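Long-range contact in 3-oxoacyl-[acyl-carrier-protein] synthase 2 (Rickettsia rickettsii, PDB 4JGA), which probably catalyses the condensation of malonyl-acyl carrier protein with a growing acyl chain in bacterial fatty acid synthesis: residues H296-M310 with G335-E347. Residues are numbered along the deposited sequence; the frame is centred on the assembly and turned at random.
Sequences HPEGRGAYRAMRDAM and GIELAAVQKLFLE
The ring of Phe-345 receives Met-306 SD at its edge, near its plane, while Met-310 and Phe-345 extend toward each other from opposite directions in an oblique Met-aromatic contact, the Met-310 sulfur 4.8 Å from the ring centroid and 65° off the normal. The Tyr-303 ring has Ala-340 O at its edge, and Leu-344 CD1 lies oblique to the ring, 3.7 Å from Tyr-303 CE2. With CG anti to the backbone N (chi1 175°), this ring is carried across toward helix 335-345. Leu-344 is a knob in the hole formed by Tyr-303, Met-306, Arg-307 and Met-310: CD1 goes to the tyrosine, and CD2 presses to 3.4 Å from Met-306 CB, a tight fit. Both methionines bend at chi3, which turns Met-306 CE onto Ala-340 CB at 3.8 Å and Met-310 CE toward the tip of Leu-344; such unbranched chains mould easily to uneven surfaces. Small residues suit the close approach near the start of helix 300-310: Ala-340 lets its CA come 5.3 Å from that of Tyr-303. Gly-299, at the N-cap with positive phi, has no side chain to collide with Ile-336, whose CG2 lies a tight 3.5 Å from Gly-299 CA. Helices 300-310 and 335-345, inclined at 42°, belong to the C-terminal half of the thiolase-like fold, and Met-306 continues onto strands 414-421 and 425-432. Apolar side chains thus join the pair, so cohesion rests chiefly on shape and dispersion, to which the polarisable methionine sulfurs contribute.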
loop_
_atom_site.group_PDB
_atom_site.type_symbol
_atom_site.label_atom_id
_atom_site.label_comp_id
_atom_site.label_asym_id
_atom_site.label_seq_id
_atom_site.Cartn_x
_atom_site.Cartn_y
_atom_site.Cartn_z
ATOM N N HIS A 296 10.654 15.123 11.696
ATOM C CA HIS A 296 12.046 15.344 12.097
ATOM C C HIS A 296 12.230 16.840 12.467
ATOM O O HIS A 296 11.919 17.717 11.667
ATOM C CB HIS A 296 12.966 14.960 10.949
ATOM C CG HIS A 296 14.396 14.773 11.352
ATOM N ND1 HIS A 296 15.185 15.811 11.776
ATOM C CD2 HIS A 296 15.207 13.695 11.288
ATOM C CE1 HIS A 296 16.408 15.374 12.004
ATOM N NE2 HIS A 296 16.452 14.096 11.704
ATOM N N PRO A 297 12.711 17.135 13.686
ATOM C CA PRO A 297 12.840 18.553 14.058
ATOM C C PRO A 297 13.773 19.395 13.180
ATOM O O PRO A 297 13.593 20.588 13.083
ATOM C CB PRO A 297 13.351 18.495 15.504
ATOM C CG PRO A 297 12.883 17.183 16.017
ATOM C CD PRO A 297 12.931 16.245 14.821
ATOM N N GLU A 298 14.734 18.757 12.517
ATOM C CA GLU A 298 15.623 19.453 11.590
ATOM C C GLU A 298 15.168 19.359 10.136
ATOM O O GLU A 298 15.863 19.797 9.240
ATOM C CB GLU A 298 17.046 18.910 11.725
ATOM C CG GLU A 298 17.623 18.979 13.129
ATOM C CD GLU A 298 17.613 20.408 13.633
ATOM O OE1 GLU A 298 18.158 21.297 12.970
ATOM O OE2 GLU A 298 16.995 20.686 14.668
ATOM N N GLY A 299 13.993 18.785 9.901
ATOM C CA GLY A 299 13.472 18.635 8.566
ATOM C C GLY A 299 14.322 17.856 7.568
ATOM O O GLY A 299 14.156 18.036 6.374
ATOM N N ARG A 300 15.154 16.940 8.049
ATOM C CA ARG A 300 16.100 16.235 7.194
ATOM C C ARG A 300 15.417 15.446 6.044
ATOM O O ARG A 300 15.842 15.554 4.901
ATOM C CB ARG A 300 16.983 15.291 8.003
ATOM C CG ARG A 300 18.135 14.735 7.199
ATOM C CD ARG A 300 19.221 14.047 8.006
ATOM N NE ARG A 300 20.281 13.733 7.050
ATOM C CZ ARG A 300 20.330 12.635 6.285
ATOM N NH1 ARG A 300 19.410 11.678 6.397
ATOM N NH2 ARG A 300 21.317 12.477 5.429
ATOM N N GLY A 301 14.381 14.666 6.375
ATOM C CA GLY A 301 13.678 13.860 5.381
ATOM C C GLY A 301 12.982 14.722 4.326
ATOM O O GLY A 301 13.072 14.448 3.132
ATOM N N ALA A 302 12.346 15.795 4.784
ATOM C CA ALA A 302 11.641 16.720 3.900
ATOM C C ALA A 302 12.625 17.427 2.980
ATOM O O ALA A 302 12.396 17.467 1.775
ATOM C CB ALA A 302 10.820 17.724 4.712
ATOM N N TYR A 303 13.720 17.941 3.553
ATOM C CA TYR A 303 14.767 18.600 2.796
ATOM C C TYR A 303 15.334 17.685 1.730
ATOM O O TYR A 303 15.491 18.083 0.587
ATOM C CB TYR A 303 15.898 19.070 3.734
ATOM C CG TYR A 303 17.109 19.679 3.045
ATOM C CD1 TYR A 303 18.146 18.880 2.644
ATOM C CD2 TYR A 303 17.178 21.035 2.758
ATOM C CE1 TYR A 303 19.244 19.411 1.997
ATOM C CE2 TYR A 303 18.272 21.595 2.124
ATOM C CZ TYR A 303 19.299 20.764 1.731
ATOM O OH TYR A 303 20.430 21.238 1.103
ATOM N N ARG A 304 15.662 16.450 2.111
ATOM C CA ARG A 304 16.213 15.496 1.180
ATOM C C ARG A 304 15.229 15.124 0.072
ATOM O O ARG A 304 15.628 14.971 -1.057
ATOM C CB ARG A 304 16.682 14.239 1.911
ATOM C CG ARG A 304 17.963 14.449 2.732
ATOM C CD ARG A 304 18.228 13.267 3.657
ATOM N NE ARG A 304 18.249 12.047 2.880
ATOM C CZ ARG A 304 17.510 10.969 3.110
ATOM N NH1 ARG A 304 16.759 10.842 4.206
ATOM N NH2 ARG A 304 17.581 9.963 2.249
ATOM N N ALA A 305 13.960 14.927 0.399
ATOM C CA ALA A 305 12.985 14.583 -0.631
ATOM C C ALA A 305 12.919 15.659 -1.719
ATOM O O ALA A 305 12.912 15.346 -2.906
ATOM C CB ALA A 305 11.622 14.370 -0.030
ATOM N N MET A 306 12.865 16.921 -1.297
ATOM C CA MET A 306 12.866 18.036 -2.237
ATOM C C MET A 306 14.152 18.046 -3.057
ATOM O O MET A 306 14.128 18.127 -4.286
ATOM C CB MET A 306 12.697 19.378 -1.510
ATOM C CG MET A 306 11.309 19.538 -0.894
ATOM S SD MET A 306 11.072 21.169 -0.163
ATOM C CE MET A 306 12.117 21.045 1.298
ATOM N N ARG A 307 15.266 17.946 -2.359
ATOM C CA ARG A 307 16.555 18.001 -3.003
ATOM C C ARG A 307 16.708 16.881 -4.026
ATOM O O ARG A 307 17.147 17.118 -5.153
ATOM C CB ARG A 307 17.669 17.905 -1.964
ATOM C CG ARG A 307 19.068 18.078 -2.537
ATOM C CD ARG A 307 20.113 17.465 -1.615
ATOM N NE ARG A 307 19.760 16.057 -1.363
ATOM C CZ ARG A 307 20.291 15.312 -0.396
ATOM N NH1 ARG A 307 21.211 15.814 0.410
ATOM N NH2 ARG A 307 19.900 14.053 -0.254
ATOM N N ASP A 308 16.364 15.670 -3.622
ATOM C CA ASP A 308 16.464 14.516 -4.515
ATOM C C ASP A 308 15.505 14.599 -5.713
ATOM O O ASP A 308 15.817 14.132 -6.783
ATOM C CB ASP A 308 16.156 13.234 -3.753
ATOM C CG ASP A 308 17.213 12.912 -2.683
ATOM O OD1 ASP A 308 18.239 13.634 -2.551
ATOM O OD2 ASP A 308 16.953 11.920 -1.982
ATOM N N ALA A 309 14.340 15.185 -5.506
ATOM C CA ALA A 309 13.359 15.274 -6.577
ATOM C C ALA A 309 13.919 16.136 -7.702
ATOM O O ALA A 309 13.805 15.797 -8.871
ATOM C CB ALA A 309 12.048 15.825 -6.056
ATOM N N MET A 310 14.635 17.186 -7.315
ATOM C CA MET A 310 15.276 18.102 -8.268
ATOM C C MET A 310 16.505 17.510 -8.914
ATOM O O MET A 310 16.706 17.672 -10.114
ATOM C CB MET A 310 15.588 19.428 -7.588
ATOM C CG MET A 310 14.334 20.234 -7.313
ATOM S SD MET A 310 14.699 21.860 -6.658
ATOM C CE MET A 310 15.368 21.505 -5.061
ATOM N N GLY A 335 6.448 24.951 10.372
ATOM C CA GLY A 335 7.723 25.626 10.595
ATOM C C GLY A 335 8.889 24.825 10.065
ATOM O O GLY A 335 9.819 25.375 9.507
ATOM N N ILE A 336 8.827 23.512 10.245
ATOM C CA ILE A 336 9.859 22.629 9.745
ATOM C C ILE A 336 9.928 22.661 8.220
ATOM O O ILE A 336 11.035 22.754 7.643
ATOM C CB ILE A 336 9.647 21.203 10.273
ATOM C CG1 ILE A 336 9.983 21.177 11.776
ATOM C CG2 ILE A 336 10.515 20.215 9.534
ATOM C CD1 ILE A 336 9.361 19.991 12.503
ATOM N N GLU A 337 8.764 22.598 7.581
ATOM C CA GLU A 337 8.699 22.656 6.117
ATOM C C GLU A 337 9.182 24.025 5.629
ATOM O O GLU A 337 9.971 24.116 4.700
ATOM C CB GLU A 337 7.292 22.390 5.591
ATOM C CG GLU A 337 7.242 22.420 4.066
ATOM C CD GLU A 337 5.902 22.017 3.499
ATOM O OE1 GLU A 337 4.901 22.181 4.222
ATOM O OE2 GLU A 337 5.840 21.568 2.319
ATOM N N LEU A 338 8.742 25.076 6.285
ATOM C CA LEU A 338 9.177 26.408 5.887
ATOM C C LEU A 338 10.712 26.546 5.944
ATOM O O LEU A 338 11.324 27.098 5.021
ATOM C CB LEU A 338 8.513 27.465 6.765
ATOM C CG LEU A 338 8.940 28.904 6.497
ATOM C CD1 LEU A 338 8.359 29.360 5.179
ATOM C CD2 LEU A 338 8.507 29.829 7.610
ATOM N N ALA A 339 11.324 26.079 7.033
ATOM C CA ALA A 339 12.778 26.215 7.214
ATOM C C ALA A 339 13.496 25.352 6.185
ATOM O O ALA A 339 14.474 25.815 5.577
ATOM C CB ALA A 339 13.217 25.880 8.642
ATOM N N ALA A 340 13.014 24.136 5.953
ATOM C CA ALA A 340 13.617 23.290 4.902
ATOM C C ALA A 340 13.520 23.928 3.486
ATOM O O ALA A 340 14.482 23.951 2.741
ATOM C CB ALA A 340 12.988 21.894 4.893
ATOM N N VAL A 341 12.341 24.452 3.148
ATOM C CA VAL A 341 12.144 25.179 1.897
ATOM C C VAL A 341 13.071 26.392 1.755
ATOM O O VAL A 341 13.759 26.559 0.745
ATOM C CB VAL A 341 10.661 25.577 1.734
ATOM C CG1 VAL A 341 10.494 26.588 0.608
ATOM C CG2 VAL A 341 9.825 24.325 1.485
ATOM N N GLN A 342 13.149 27.208 2.802
ATOM C CA GLN A 342 13.990 28.405 2.743
ATOM C C GLN A 342 15.497 28.063 2.649
ATOM O O GLN A 342 16.228 28.698 1.899
ATOM C CB GLN A 342 13.619 29.394 3.867
ATOM C CG GLN A 342 12.239 29.965 3.581
ATOM C CD GLN A 342 11.726 31.005 4.545
ATOM O OE1 GLN A 342 10.893 31.828 4.170
ATOM N NE2 GLN A 342 12.180 30.961 5.791
ATOM N N LYS A 343 15.921 27.031 3.370
ATOM C CA LYS A 343 17.288 26.539 3.299
ATOM C C LYS A 343 17.624 26.193 1.867
ATOM O O LYS A 343 18.650 26.583 1.350
ATOM C CB LYS A 343 17.441 25.275 4.161
ATOM C CG LYS A 343 18.882 24.818 4.437
ATOM C CD LYS A 343 19.167 25.027 5.925
ATOM C CE LYS A 343 20.631 24.767 6.303
ATOM N NZ LYS A 343 21.483 25.951 6.081
ATOM N N LEU A 344 16.727 25.459 1.220
ATOM C CA LEU A 344 16.969 24.988 -0.135
ATOM C C LEU A 344 16.817 26.080 -1.208
ATOM O O LEU A 344 17.574 26.079 -2.207
ATOM C CB LEU A 344 15.986 23.853 -0.418
ATOM C CG LEU A 344 16.243 22.838 -1.495
ATOM C CD1 LEU A 344 17.657 22.275 -1.473
ATOM C CD2 LEU A 344 15.205 21.726 -1.288
ATOM N N PHE A 345 15.878 27.014 -1.004
ATOM C CA PHE A 345 15.481 27.927 -2.076
ATOM C C PHE A 345 15.794 29.394 -1.886
ATOM O O PHE A 345 15.889 30.129 -2.873
ATOM C CB PHE A 345 13.978 27.798 -2.336
ATOM C CG PHE A 345 13.594 26.503 -2.991
ATOM C CD1 PHE A 345 13.747 26.345 -4.359
ATOM C CD2 PHE A 345 13.086 25.453 -2.241
ATOM C CE1 PHE A 345 13.418 25.150 -4.966
ATOM C CE2 PHE A 345 12.750 24.252 -2.838
ATOM C CZ PHE A 345 12.899 24.099 -4.204
ATOM N N LEU A 346 15.967 29.845 -0.652
ATOM C CA LEU A 346 16.003 31.288 -0.420
ATOM C C LEU A 346 17.152 32.029 -1.170
ATOM O O LEU A 346 16.908 33.048 -1.827
ATOM C CB LEU A 346 16.005 31.570 1.088
ATOM C CG LEU A 346 16.028 33.042 1.521
ATOM C CD1 LEU A 346 14.805 33.776 0.977
ATOM C CD2 LEU A 346 16.111 33.146 3.046
ATOM N N GLU A 347 18.373 31.485 -1.103
ATOM C CA GLU A 347 19.546 32.111 -1.738
ATOM C C GLU A 347 19.452 32.034 -3.260
ATOM O O GLU A 347 19.712 33.013 -3.929
ATOM C CB GLU A 347 20.886 31.495 -1.239
#